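Local coordinates for molybdate-binding protein MolA (Haemophilus influenzae, PDB 3PSH), which binds molybdate and tungstate in the periplasm and serves as the solute-binding component of the low-affinity MolBCA molybdate ABC importer, at residues A32-A37 / D158-A163; F165-L170 / G289-A294; K309-Y314 / T321-D326. All coordinates share one frame; numbering follows the deposited sequence.

Contact 1. Residues A32-A37 / D158-A163; sequences AVQLDA and DELVKA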
ATOM      1  N   ALA A  32       2.368 -11.298  -0.960  1.00 13.24           N
ATOM      2  CA  ALA A  32       2.936 -12.655  -1.114  1.00 12.48           C
ATOM      3  C   ALA A  32       3.765 -13.029   0.081  1.00 14.49           C
ATOM      4  O   ALA A  32       3.739 -14.228   0.495  1.00 14.30           O
ATOM      5  CB  ALA A  32       3.838 -12.780  -2.367  1.00 12.18           C
ATOM      6  N   VAL A  33       4.472 -12.044   0.676  1.00 13.42           N
ATOM      7  CA  VAL A  33       5.253 -12.351   1.852  1.00 14.48           C
ATOM      8  C   VAL A  33       4.265 -12.782   2.948  1.00 14.55           C
ATOM      9  O   VAL A  33       4.516 -13.716   3.755  1.00 13.27           O
ATOM     10  CB  VAL A  33       6.125 -11.097   2.278  1.00 13.07           C
ATOM     11  CG1 VAL A  33       6.656 -11.265   3.732  1.00 16.94           C
ATOM     12  CG2 VAL A  33       7.242 -10.865   1.263  1.00 14.46           C
ATOM     13  N   GLN A  34       3.143 -12.086   3.018  1.00 13.08           N
ATOM     14  CA  GLN A  34       2.193 -12.386   4.113  1.00 14.57           C
ATOM     15  C   GLN A  34       1.371 -13.651   3.871  1.00 14.85           C
ATOM     16  O   GLN A  34       0.570 -14.093   4.697  1.00 15.12           O
ATOM     17  CB  GLN A  34       1.257 -11.204   4.442  1.00 13.68           C
ATOM     18  CG  GLN A  34       2.106  -9.981   4.921  1.00 17.77           C
ATOM     19  CD  GLN A  34       1.185  -8.771   5.147  1.00 12.08           C
ATOM     20  OE1 GLN A  34       0.301  -8.820   6.036  1.00 13.06           O
ATOM     21  NE2 GLN A  34       1.332  -7.729   4.299  1.00 15.15           N
ATOM     22  N   LEU A  35       1.386 -14.117   2.625  1.00 13.94           N
ATOM     23  CA  LEU A  35       0.802 -15.421   2.250  1.00 15.09           C
ATOM     24  C   LEU A  35       1.857 -16.544   2.405  1.00 14.87           C
ATOM     25  O   LEU A  35       1.499 -17.740   2.154  1.00 15.79           O
ATOM     26  CB  LEU A  35       0.346 -15.344   0.782  1.00 14.40           C
ATOM     27  CG  LEU A  35      -0.844 -14.473   0.501  1.00 15.69           C
ATOM     28  CD1 LEU A  35      -1.084 -14.577  -0.999  1.00 13.71           C
ATOM     29  CD2 LEU A  35      -2.152 -14.871   1.329  1.00 14.24           C
ATOM     30  N   ASP A  36       3.074 -16.214   2.871  1.00 14.15           N
ATOM     31  CA  ASP A  36       4.221 -17.194   3.072  1.00 14.03           C
ATOM     32  C   ASP A  36       4.453 -17.849   1.699  1.00 14.03           C
ATOM     33  O   ASP A  36       4.658 -19.083   1.639  1.00 17.65           O
ATOM     34  CB  ASP A  36       3.895 -18.368   4.050  1.00 16.11           C
ATOM     35  CG  ASP A  36       5.166 -18.983   4.710  1.00 20.57           C
ATOM     36  OD1 ASP A  36       6.299 -18.492   4.495  1.00 22.98           O
ATOM     37  OD2 ASP A  36       4.984 -20.020   5.426  1.00 28.20           O
ATOM     38  N   ALA A  37       4.533 -17.020   0.637  1.00 14.43           N
ATOM     39  CA  ALA A  37       4.677 -17.514  -0.772  1.00 15.05           C
ATOM     40  C   ALA A  37       6.056 -17.255  -1.371  1.00 13.33           C
ATOM     41  O   ALA A  37       6.300 -17.579  -2.547  1.00 12.87           O
ATOM     42  CB  ALA A  37       3.557 -16.882  -1.737  1.00 12.10           C
ATOM     43  N   ASP A 158      -7.564 -16.150   2.776  1.00 15.34           N
ATOM     44  CA  ASP A 158      -8.840 -15.882   3.413  1.00 17.07           C
ATOM     45  C   ASP A 158      -8.621 -15.332   4.818  1.00 17.44           C
ATOM     46  O   ASP A 158      -9.364 -14.455   5.202  1.00 19.06           O
ATOM     47  CB  ASP A 158      -9.730 -17.108   3.430  1.00 16.45           C
ATOM     48  CG  ASP A 158     -10.206 -17.489   2.028  1.00 17.54           C
ATOM     49  OD1 ASP A 158     -10.254 -16.642   1.150  1.00 19.27           O
ATOM     50  OD2 ASP A 158     -10.594 -18.688   1.823  1.00 21.58           O
ATOM     51  N   GLU A 159      -7.609 -15.842   5.546  1.00 18.28           N
ATOM     52  CA  GLU A 159      -7.319 -15.374   6.879  1.00 18.16           C
ATOM     53  C   GLU A 159      -6.777 -13.930   6.842  1.00 16.53           C
ATOM     54  O   GLU A 159      -7.008 -13.096   7.782  1.00 16.71           O
ATOM     55  CB  GLU A 159      -6.219 -16.284   7.478  1.00 19.37           C
ATOM     56  CG  GLU A 159      -6.796 -17.687   7.703  1.00 21.49           C
ATOM     57  CD  GLU A 159      -5.775 -18.775   7.943  1.00 29.38           C
ATOM     58  OE1 GLU A 159      -4.536 -18.548   7.700  1.00 26.20           O
ATOM     59  OE2 GLU A 159      -6.271 -19.893   8.290  1.00 27.75           O
ATOM     60  N   LEU A 160      -6.014 -13.653   5.785  1.00 14.82           N
ATOM     61  CA  LEU A 160      -5.405 -12.309   5.593  1.00 15.54           C
ATOM     62  C   LEU A 160      -6.486 -11.264   5.283  1.00 15.19           C
ATOM     63  O   LEU A 160      -6.516 -10.128   5.905  1.00 15.37           O
ATOM     64  CB  LEU A 160      -4.393 -12.377   4.410  1.00 15.09           C
ATOM     65  CG  LEU A 160      -3.620 -11.018   4.315  1.00 13.11           C
ATOM     66  CD1 LEU A 160      -2.777 -10.610   5.500  1.00 16.09           C
ATOM     67  CD2 LEU A 160      -2.618 -11.235   3.143  1.00 14.26           C
ATOM     68  N   VAL A 161      -7.474 -11.637   4.451  1.00 14.46           N
ATOM     69  CA  VAL A 161      -8.604 -10.759   4.185  1.00 16.50           C
ATOM     70  C   VAL A 161      -9.397 -10.496   5.486  1.00 15.98           C
ATOM     71  O   VAL A 161      -9.741  -9.344   5.793  1.00 17.24           O
ATOM     72  CB  VAL A 161      -9.539 -11.363   3.103  1.00 17.79           C
ATOM     73  CG1 VAL A 161     -10.896 -10.566   3.019  1.00 18.63           C
ATOM     74  CG2 VAL A 161      -8.778 -11.372   1.688  1.00 18.13           C
ATOM     75  N   LYS A 162      -9.689 -11.552   6.208  1.00 15.62           N
ATOM     76  CA  LYS A 162     -10.476 -11.422   7.471  1.00 14.40           C
ATOM     77  C   LYS A 162      -9.672 -10.521   8.476  1.00 14.97           C
ATOM     78  O   LYS A 162     -10.272  -9.577   9.060  1.00 16.59           O
ATOM     79  CB  LYS A 162     -10.871 -12.840   8.080  1.00 15.86           C
ATOM     80  CG  LYS A 162     -11.862 -12.653   9.272  1.00 27.54           C
ATOM     81  CD  LYS A 162     -12.012 -13.805  10.291  1.00 36.59           C
ATOM     82  CE  LYS A 162     -12.585 -13.220  11.642  1.00 40.82           C
ATOM     83  NZ  LYS A 162     -11.762 -12.060  12.286  1.00 40.74           N
ATOM     84  N   ALA A 163      -8.349 -10.761   8.623  1.00 14.31           N
ATOM     85  CA  ALA A 163      -7.529  -9.896   9.485  1.00 12.98           C
ATOM     86  C   ALA A 163      -7.556  -8.436   9.005  1.00 15.90           C
ATOM     87  O   ALA A 163      -7.657  -7.487   9.859  1.00 16.53           O
ATOM     88  CB  ALA A 163      -6.136 -10.374   9.621  1.00 12.45           C
TER
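Leu160 carries this contact from its helix, setting CD2 against Leu35 and the root of Gln34, and CD1 near the Gln34 amide oxygen. The apolar part is small. Leu35 CD2 and Leu160 CD2 approach to 4.1 Å, and that same Leu160 methyl also lies 4.1 Å from Gln34 CB, so it sits against two consecutive residues at the end of helix 26-34. With CG of Leu160 anti to its backbone nitrogen (chi1 -173°), the forked end projects from helix 154-165 and meets both partner side chains at roughly right angles. Leu35 also packs on Ile147 and Ala148 of helix 132-151, while Leu160 touches Tyr314 and Phe318 of helix 307-319.

The polar part belongs to Gln34. Its OE1 stands 3.6 Å from Leu160 CD1, a van der Waals contact with a methyl group; the amide finds its polar partners outside the two segments, OE1 with Tyr314 OH and NE2 with Glu284 OE1. The extended chain carries the buried amide to these partners, and bonds on both its oxygen and its nitrogen would fix its rotation.

Backbone bonds shape the end of helix 26-34. Asp36 takes a positive phi (57°), Ala37 N reaches back to Ala32 O at 2.9 Å, and Asp36 N bonds Val33 O at 3.0 Å. With this Schellman motif the chain leaves the helix directly after Leu35, and the Val33 carbonyl oxygen is also bound by Arg320 NH2.

Helix 26-34 starts with the molybdate ligands His26 and Gln27, following strand 21-24 of the first parallel sheet. The contact thus joins the far end of a ligand-bearing helix to helix 154-165, one of the helices through which the chain passes between its two parallel sheets, consistent with the two-lobed fold of Fe/B12-type periplasmic binding proteins.

Contact 2. Residues F165-L170 / G289-A294; sequences FANRKL and GEVWLA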
ATOM      1  N   PHE A 165      -9.710  -6.565   7.728  1.00 15.55           N
ATOM      2  CA  PHE A 165     -10.971  -5.843   8.009  1.00 14.10           C
ATOM      3  C   PHE A 165     -11.544  -5.968   9.459  1.00 14.57           C
ATOM      4  O   PHE A 165     -12.655  -5.425   9.765  1.00 15.13           O
ATOM      5  CB  PHE A 165     -12.072  -6.226   6.978  1.00 14.40           C
ATOM      6  CG  PHE A 165     -11.807  -5.754   5.570  1.00 11.40           C
ATOM      7  CD1 PHE A 165     -12.034  -4.392   5.151  1.00 12.73           C
ATOM      8  CD2 PHE A 165     -11.139  -6.627   4.679  1.00 16.19           C
ATOM      9  CE1 PHE A 165     -11.707  -4.006   3.852  1.00 15.53           C
ATOM     10  CE2 PHE A 165     -10.754  -6.186   3.393  1.00 13.67           C
ATOM     11  CZ  PHE A 165     -11.075  -4.894   3.007  1.00 16.82           C
ATOM     12  N   ALA A 166     -10.804  -6.689  10.292  1.00 13.46           N
ATOM     13  CA  ALA A 166     -11.281  -7.119  11.584  1.00 13.53           C
ATOM     14  C   ALA A 166     -11.532  -5.917  12.520  1.00 14.28           C
ATOM     15  O   ALA A 166     -12.247  -6.082  13.524  1.00 15.83           O
ATOM     16  CB  ALA A 166     -10.239  -8.012  12.183  1.00 15.24           C
ATOM     17  N   ASN A 167     -10.880  -4.767  12.266  1.00 14.02           N
ATOM     18  CA  ASN A 167     -10.983  -3.610  13.201  1.00 14.35           C
ATOM     19  C   ASN A 167     -11.842  -2.496  12.671  1.00 13.65           C
ATOM     20  O   ASN A 167     -11.925  -1.433  13.290  1.00 15.52           O
ATOM     21  CB  ASN A 167      -9.590  -3.106  13.653  1.00 14.41           C
ATOM     22  CG  ASN A 167      -8.845  -4.182  14.397  1.00 17.60           C
ATOM     23  OD1 ASN A 167      -9.412  -4.877  15.263  1.00 18.14           O
ATOM     24  ND2 ASN A 167      -7.584  -4.358  14.085  1.00 17.15           N
ATOM     25  N   ARG A 168     -12.369  -2.661  11.483  1.00 13.47           N
ATOM     26  CA  ARG A 168     -13.095  -1.562  10.840  1.00 12.81           C
ATOM     27  C   ARG A 168     -14.372  -1.222  11.671  1.00 14.63           C
ATOM     28  O   ARG A 168     -14.683  -0.025  11.851  1.00 16.85           O
ATOM     29  CB  ARG A 168     -13.518  -2.008   9.418  1.00 16.56           C
ATOM     30  CG  ARG A 168     -12.375  -1.735   8.470  1.00 13.07           C
ATOM     31  CD  ARG A 168     -12.440  -0.276   8.008  1.00 15.14           C
ATOM     32  NE  ARG A 168     -11.305   0.284   7.195  1.00 12.83           N
ATOM     33  CZ  ARG A 168     -11.315   0.259   5.840  1.00 14.01           C
ATOM     34  NH1 ARG A 168     -12.331  -0.333   5.190  1.00 16.15           N
ATOM     35  NH2 ARG A 168     -10.379   0.851   5.160  1.00 14.86           N
ATOM     36  N   LYS A 169     -15.013  -2.243  12.215  1.00 14.64           N
ATOM     37  CA  LYS A 169     -16.234  -1.995  13.041  1.00 15.16           C
ATOM     38  C   LYS A 169     -15.952  -1.170  14.316  1.00 15.39           C
ATOM     39  O   LYS A 169     -16.678  -0.170  14.547  1.00 15.97           O
ATOM     40  CB  LYS A 169     -17.058  -3.252  13.298  1.00 16.57           C
ATOM     41  CG  LYS A 169     -18.275  -2.990  14.192  1.00 19.66           C
ATOM     42  CD  LYS A 169     -18.833  -4.322  14.820  1.00 30.82           C
ATOM     43  CE  LYS A 169     -19.718  -4.121  16.105  1.00 31.78           C
ATOM     44  NZ  LYS A 169     -20.570  -2.888  15.972  1.00 30.23           N
ATOM     45  N   LEU A 170     -14.891  -1.530  15.029  1.00 16.08           N
ATOM     46  CA  LEU A 170     -14.428  -0.772  16.169  1.00 16.64           C
ATOM     47  C   LEU A 170     -14.283   0.710  15.814  1.00 13.85           C
ATOM     48  O   LEU A 170     -14.804   1.630  16.493  1.00 15.88           O
ATOM     49  CB  LEU A 170     -13.094  -1.376  16.671  1.00 15.28           C
ATOM     50  CG  LEU A 170     -12.371  -0.516  17.726  1.00 14.75           C
ATOM     51  CD1 LEU A 170     -13.136  -0.667  19.101  1.00 16.22           C
ATOM     52  CD2 LEU A 170     -10.953  -1.020  17.901  1.00 18.09           C
ATOM     53  N   GLY A 289      -2.752  -0.130  10.941  1.00 15.21           N
ATOM     54  CA  GLY A 289      -2.442   1.231  10.683  1.00 13.98           C
ATOM     55  C   GLY A 289      -3.595   2.168  11.079  1.00 14.70           C
ATOM     56  O   GLY A 289      -3.322   3.220  11.644  1.00 13.77           O
ATOM     57  N   GLU A 290      -4.823   1.874  10.651  1.00 13.39           N
ATOM     58  CA  GLU A 290      -5.938   2.774  10.956  1.00 12.42           C
ATOM     59  C   GLU A 290      -6.179   2.841  12.470  1.00 12.09           C
ATOM     60  O   GLU A 290      -6.484   3.901  13.017  1.00 13.69           O
ATOM     61  CB  GLU A 290      -7.212   2.291  10.285  1.00 13.31           C
ATOM     62  CG  GLU A 290      -7.070   2.466   8.768  1.00 12.22           C
ATOM     63  CD  GLU A 290      -8.320   1.999   7.984  1.00 13.80           C
ATOM     64  OE1 GLU A 290      -9.321   1.521   8.570  1.00 14.45           O
ATOM     65  OE2 GLU A 290      -8.226   2.026   6.679  1.00 13.65           O
ATOM     66  N   VAL A 291      -5.912   1.743  13.160  1.00 14.30           N
ATOM     67  CA  VAL A 291      -6.084   1.715  14.657  1.00 14.35           C
ATOM     68  C   VAL A 291      -4.939   2.601  15.250  1.00 15.21           C
ATOM     69  O   VAL A 291      -5.212   3.469  16.121  1.00 13.44           O
ATOM     70  CB  VAL A 291      -6.076   0.282  15.254  1.00 13.67           C
ATOM     71  CG1 VAL A 291      -6.200   0.341  16.789  1.00 16.81           C
ATOM     72  CG2 VAL A 291      -7.233  -0.581  14.627  1.00 14.62           C
ATOM     73  N   TRP A 292      -3.671   2.445  14.786  1.00 13.65           N
ATOM     74  CA  TRP A 292      -2.643   3.402  15.241  1.00 12.99           C
ATOM     75  C   TRP A 292      -3.011   4.865  15.069  1.00 11.75           C
ATOM     76  O   TRP A 292      -2.850   5.682  16.048  1.00 13.80           O
ATOM     77  CB  TRP A 292      -1.314   3.110  14.542  1.00 13.96           C
ATOM     78  CG  TRP A 292      -0.209   4.062  15.028  1.00 14.84           C
ATOM     79  CD1 TRP A 292       0.651   3.829  16.048  1.00 14.25           C
ATOM     80  CD2 TRP A 292       0.202   5.280  14.417  1.00 16.99           C
ATOM     81  NE1 TRP A 292       1.536   4.871  16.190  1.00 12.33           N
ATOM     82  CE2 TRP A 292       1.285   5.798  15.195  1.00 12.71           C
ATOM     83  CE3 TRP A 292      -0.296   6.054  13.314  1.00 12.64           C
ATOM     84  CZ2 TRP A 292       1.885   7.054  14.885  1.00 16.03           C
ATOM     85  CZ3 TRP A 292       0.299   7.345  13.024  1.00 12.78           C
ATOM     86  CH2 TRP A 292       1.398   7.795  13.815  1.00 18.62           C
ATOM     87  N   LEU A 293      -3.516   5.233  13.862  1.00 12.73           N
ATOM     88  CA  LEU A 293      -3.751   6.643  13.633  1.00 11.83           C
ATOM     89  C   LEU A 293      -4.964   7.082  14.528  1.00 11.22           C
ATOM     90  O   LEU A 293      -4.977   8.216  15.065  1.00 14.23           O
ATOM     91  CB  LEU A 293      -4.044   6.907  12.125  1.00 12.48           C
ATOM     92  CG  LEU A 293      -4.301   8.349  11.731  1.00 11.88           C
ATOM     93  CD1 LEU A 293      -3.101   9.255  12.080  1.00 15.98           C
ATOM     94  CD2 LEU A 293      -4.564   8.351  10.203  1.00 16.28           C
ATOM     95  N   ALA A 294      -5.968   6.194  14.653  1.00 14.09           N
ATOM     96  CA  ALA A 294      -7.173   6.539  15.465  1.00 12.81           C
ATOM     97  C   ALA A 294      -6.689   6.782  16.893  1.00 14.30           C
ATOM     98  O   ALA A 294      -7.107   7.758  17.513  1.00 13.83           O
ATOM     99  CB  ALA A 294      -8.183   5.437  15.434  1.00 13.72           C
TER
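The guanidinium of Arg168 and the carboxylate of Glu290 lie nearly in one plane, 8° apart, with the carboxylate at the guanidinium edge. The grip is side-on: Arg168 NE holds Glu290 OE1 at 2.7 Å, almost straight at 173°, and Arg168 NH2 holds Glu290 OE2 at 2.9 Å. Both oxygens use their syn lone pairs. A bend at chi2 (-84°) turns the arginine chain back toward helix 283-297, whereas the glutamate reaches out extended.

Second partners steady both groups: Tyr201 OH hydrogen-bonds Glu290 OE2, and Asn137 OD1 takes Arg168 NH1. Although Glu290 is buried, the paired arginine would probably favour its ionised form.

Beside the salt bridge, Val291 CG2 meets Asn167, 3.6 Å from CB and 3.8 Å from ND2. Asn167 ND2 also hydrogen-bonds Ala287 O, one turn earlier in the valine's helix, which ties Asn167 to that helix by a polar as well as an apolar contact.

A bidentate arginine-carboxylate pair flanked by a valine-asparagine contact thus joins the start of helix 168-175 to helix 283-297, with helix 201-208 alongside, in the two-lobed binding-protein fold.

Contact 3. Residues K309-Y314 / T321-D326; sequences KMVNDY and TSYKPD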
ATOM      1  N   LYS A 309      -0.358  -5.605  21.239  1.00 18.60           N
ATOM      2  CA  LYS A 309      -0.711  -7.061  21.145  1.00 21.07           C
ATOM      3  C   LYS A 309      -1.317  -7.330  19.778  1.00 20.54           C
ATOM      4  O   LYS A 309      -1.123  -8.416  19.166  1.00 21.59           O
ATOM      5  CB  LYS A 309      -1.682  -7.471  22.284  1.00 21.76           C
ATOM      6  CG  LYS A 309      -2.307  -8.855  22.267  1.00 26.42           C
ATOM      7  CD  LYS A 309      -2.957  -9.191  23.665  1.00 31.12           C
ATOM      8  CE  LYS A 309      -3.568 -10.627  23.697  1.00 37.06           C
ATOM      9  NZ  LYS A 309      -4.357 -10.942  22.452  1.00 36.72           N
ATOM     10  N   MET A 310      -2.114  -6.361  19.312  1.00 21.00           N
ATOM     11  CA  MET A 310      -2.779  -6.549  18.043  1.00 19.70           C
ATOM     12  C   MET A 310      -1.632  -6.698  17.031  1.00 18.64           C
ATOM     13  O   MET A 310      -1.679  -7.576  16.127  1.00 18.28           O
ATOM     14  CB  MET A 310      -3.681  -5.369  17.696  1.00 18.48           C
ATOM     15  CG  MET A 310      -5.050  -5.509  18.293  1.00 24.64           C
ATOM     16  SD  MET A 310      -5.915  -3.957  17.735  1.00 29.00           S
ATOM     17  CE  MET A 310      -7.535  -4.286  18.523  1.00 35.91           C
ATOM     18  N   VAL A 311      -0.626  -5.831  17.142  1.00 17.78           N
ATOM     19  CA  VAL A 311       0.482  -5.821  16.144  1.00 17.94           C
ATOM     20  C   VAL A 311       1.343  -7.076  16.221  1.00 19.31           C
ATOM     21  O   VAL A 311       1.698  -7.711  15.171  1.00 17.21           O
ATOM     22  CB  VAL A 311       1.367  -4.561  16.345  1.00 16.91           C
ATOM     23  CG1 VAL A 311       2.674  -4.678  15.467  1.00 17.25           C
ATOM     24  CG2 VAL A 311       0.640  -3.255  16.048  1.00 18.01           C
ATOM     25  N   ASN A 312       1.623  -7.471  17.461  1.00 19.02           N
ATOM     26  CA  ASN A 312       2.375  -8.722  17.665  1.00 21.41           C
ATOM     27  C   ASN A 312       1.681  -9.963  17.082  1.00 21.19           C
ATOM     28  O   ASN A 312       2.346 -10.745  16.338  1.00 20.35           O
ATOM     29  CB  ASN A 312       2.650  -9.014  19.122  1.00 23.99           C
ATOM     30  CG  ASN A 312       3.548 -10.257  19.276  1.00 30.15           C
ATOM     31  OD1 ASN A 312       4.702 -10.242  18.794  1.00 35.78           O
ATOM     32  ND2 ASN A 312       3.015 -11.345  19.880  1.00 31.94           N
ATOM     33  N   ASP A 313       0.382 -10.126  17.377  1.00 19.08           N
ATOM     34  CA  ASP A 313      -0.379 -11.286  16.930  1.00 18.57           C
ATOM     35  C   ASP A 313      -0.365 -11.351  15.345  1.00 16.54           C
ATOM     36  O   ASP A 313      -0.217 -12.407  14.729  1.00 18.66           O
ATOM     37  CB  ASP A 313      -1.851 -11.212  17.399  1.00 20.23           C
ATOM     38  CG  ASP A 313      -1.999 -11.433  18.907  1.00 20.76           C
ATOM     39  OD1 ASP A 313      -1.029 -11.964  19.486  1.00 26.02           O
ATOM     40  OD2 ASP A 313      -3.061 -10.964  19.437  1.00 22.55           O
ATOM     41  N   TYR A 314      -0.525 -10.158  14.750  1.00 16.02           N
ATOM     42  CA  TYR A 314      -0.570  -9.995  13.312  1.00 15.85           C
ATOM     43  C   TYR A 314       0.819 -10.326  12.706  1.00 15.08           C
ATOM     44  O   TYR A 314       0.881 -11.092  11.679  1.00 15.03           O
ATOM     45  CB  TYR A 314      -0.981  -8.537  12.938  1.00 13.97           C
ATOM     46  CG  TYR A 314      -1.230  -8.304  11.389  1.00 12.30           C
ATOM     47  CD1 TYR A 314      -2.497  -8.196  10.920  1.00 10.99           C
ATOM     48  CD2 TYR A 314      -0.172  -8.334  10.512  1.00 15.10           C
ATOM     49  CE1 TYR A 314      -2.753  -8.027   9.487  1.00 15.48           C
ATOM     50  CE2 TYR A 314      -0.338  -8.098   9.163  1.00 12.42           C
ATOM     51  CZ  TYR A 314      -1.662  -7.992   8.616  1.00 13.39           C
ATOM     52  OH  TYR A 314      -1.896  -7.853   7.234  1.00 15.86           O
ATOM     53  N   THR A 321       7.346 -13.359  12.377  1.00 16.59           N
ATOM     54  CA  THR A 321       8.315 -12.737  13.270  1.00 19.51           C
ATOM     55  C   THR A 321       7.614 -11.684  14.155  1.00 20.83           C
ATOM     56  O   THR A 321       6.424 -11.431  13.967  1.00 19.51           O
ATOM     57  CB  THR A 321       9.527 -12.112  12.523  1.00 20.51           C
ATOM     58  OG1 THR A 321      10.532 -11.843  13.518  1.00 22.37           O
ATOM     59  CG2 THR A 321       9.191 -10.862  11.742  1.00 21.31           C
ATOM     60  N   SER A 322       8.308 -11.190  15.160  1.00 22.01           N
ATOM     61  CA  SER A 322       7.785 -10.019  15.900  1.00 23.49           C
ATOM     62  C   SER A 322       7.936  -8.684  15.163  1.00 22.60           C
ATOM     63  O   SER A 322       8.764  -8.545  14.233  1.00 21.17           O
ATOM     64  CB  SER A 322       8.430  -9.935  17.291  1.00 23.21           C
ATOM     65  OG  SER A 322       9.790  -9.678  17.110  1.00 27.33           O
ATOM     66  N   TYR A 323       7.139  -7.686  15.593  1.00 19.18           N
ATOM     67  CA  TYR A 323       7.382  -6.287  15.193  1.00 19.49           C
ATOM     68  C   TYR A 323       8.539  -5.662  15.955  1.00 19.89           C
ATOM     69  O   TYR A 323       8.710  -5.851  17.198  1.00 23.06           O
ATOM     70  CB  TYR A 323       6.069  -5.451  15.343  1.00 16.67           C
ATOM     71  CG  TYR A 323       6.262  -3.960  15.221  1.00 15.03           C
ATOM     72  CD1 TYR A 323       6.475  -3.285  13.928  1.00 17.35           C
ATOM     73  CD2 TYR A 323       6.148  -3.170  16.346  1.00 21.00           C
ATOM     74  CE1 TYR A 323       6.604  -1.871  13.850  1.00 18.91           C
ATOM     75  CE2 TYR A 323       6.294  -1.744  16.257  1.00 20.54           C
ATOM     76  CZ  TYR A 323       6.438  -1.099  15.059  1.00 18.14           C
ATOM     77  OH  TYR A 323       6.654   0.274  15.017  1.00 21.78           O
ATOM     78  N   LYS A 324       9.346  -4.920  15.210  1.00 21.61           N
ATOM     79  CA  LYS A 324      10.477  -4.198  15.710  1.00 22.60           C
ATOM     80  C   LYS A 324      10.326  -2.724  15.375  1.00 22.82           C
ATOM     81  O   LYS A 324      10.440  -2.372  14.213  1.00 20.99           O
ATOM     82  CB  LYS A 324      11.788  -4.759  15.061  1.00 23.82           C
ATOM     83  CG  LYS A 324      13.063  -4.278  15.734  1.00 29.87           C
ATOM     84  CD  LYS A 324      14.259  -5.112  15.272  1.00 38.70           C
ATOM     85  CE  LYS A 324      15.537  -4.805  16.050  1.00 39.65           C
ATOM     86  NZ  LYS A 324      16.267  -3.744  15.275  1.00 41.89           N
ATOM     87  N   PRO A 325      10.120  -1.862  16.402  1.00 23.43           N
ATOM     88  CA  PRO A 325      10.003  -0.411  16.175  1.00 25.49           C
ATOM     89  C   PRO A 325      11.306   0.137  15.694  1.00 25.89           C
ATOM     90  O   PRO A 325      12.399  -0.356  16.065  1.00 25.85           O
ATOM     91  CB  PRO A 325       9.646   0.172  17.556  1.00 26.46           C
ATOM     92  CG  PRO A 325       9.765  -0.953  18.561  1.00 27.38           C
ATOM     93  CD  PRO A 325      10.008  -2.256  17.814  1.00 23.92           C
ATOM     94  N   ASP A 326      11.212   1.119  14.825  1.00 25.35           N
ATOM     95  CA  ASP A 326      12.361   1.881  14.507  1.00 28.58           C
ATOM     96  C   ASP A 326      12.334   3.252  15.223  1.00 28.29           C
ATOM     97  O   ASP A 326      13.300   3.982  15.011  1.00 33.26           O
ATOM     98  CB  ASP A 326      12.496   2.003  13.007  1.00 26.94           C
ATOM     99  CG  ASP A 326      11.292   2.737  12.374  1.00 28.16           C
ATOM    100  OD1 ASP A 326      10.415   3.165  13.137  1.00 25.90           O
ATOM    101  OD2 ASP A 326      11.261   2.904  11.147  1.00 23.40           O
TER
HETATM  102  O   HOH W   1       5.606  -7.941  17.980  1.00 29.12           O
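CG1 of Val311 and CG of Tyr323 both stand anti to their backbone nitrogens (chi1 170° and 169°), which brings the two side chains together. The valine methyl CG1 comes within 3.5 Å of Tyr323 CB and 3.7 Å of Tyr323 CG, touching the root of the ring obliquely.

Asn312 OD1 comes to 4.0 Å from Ser322 CB. The polar link across the contact runs through a water. It donates to Asn312 OD1 at 2.6 Å and accepts from Tyr323 N at 2.8 Å, spanning helix and tail where no direct hydrogen bond forms. A weak bond from Gln316 NE2 also reaches that asparagine oxygen.

Pro325 N lies 3.8 Å above one face of the Tyr323 ring, toward the rim, and the ring makes edge-to-face contacts with Tyr274 and Tyr315.

The start of the C-terminal tail, at Ser322 and Tyr323, thus folds back beside helix 307-319, from which it has just emerged, and the last residues lead away from this part of the helix. Ser322 O is further held by Arg58 NH2. Through Tyr314 the same helix packs on helix 283-297 and helix 154-165.

Overall arrangement
Helix 307-319 connects the three contacts, whose centres lie 15 to 18 Å apart. From contact 3, Tyr314 OH reaches Gln34 OE1 of contact 1 at 2.7 Å and packs 3.4 Å from Leu160 CD1; one turn earlier, Met310 CE touches Asn167 OD1 of contact 2 at 3.8 Å. Contacts 1 and 2 do not touch, but helices 154-165 and 168-175 are consecutive and carry one segment of each. Molybdate lies about 12 Å from the Gln34 side chain and about 13 Å from that of Glu290, so both contacts lie outside the pocket's first shell; contact 3 is away from the binding residues.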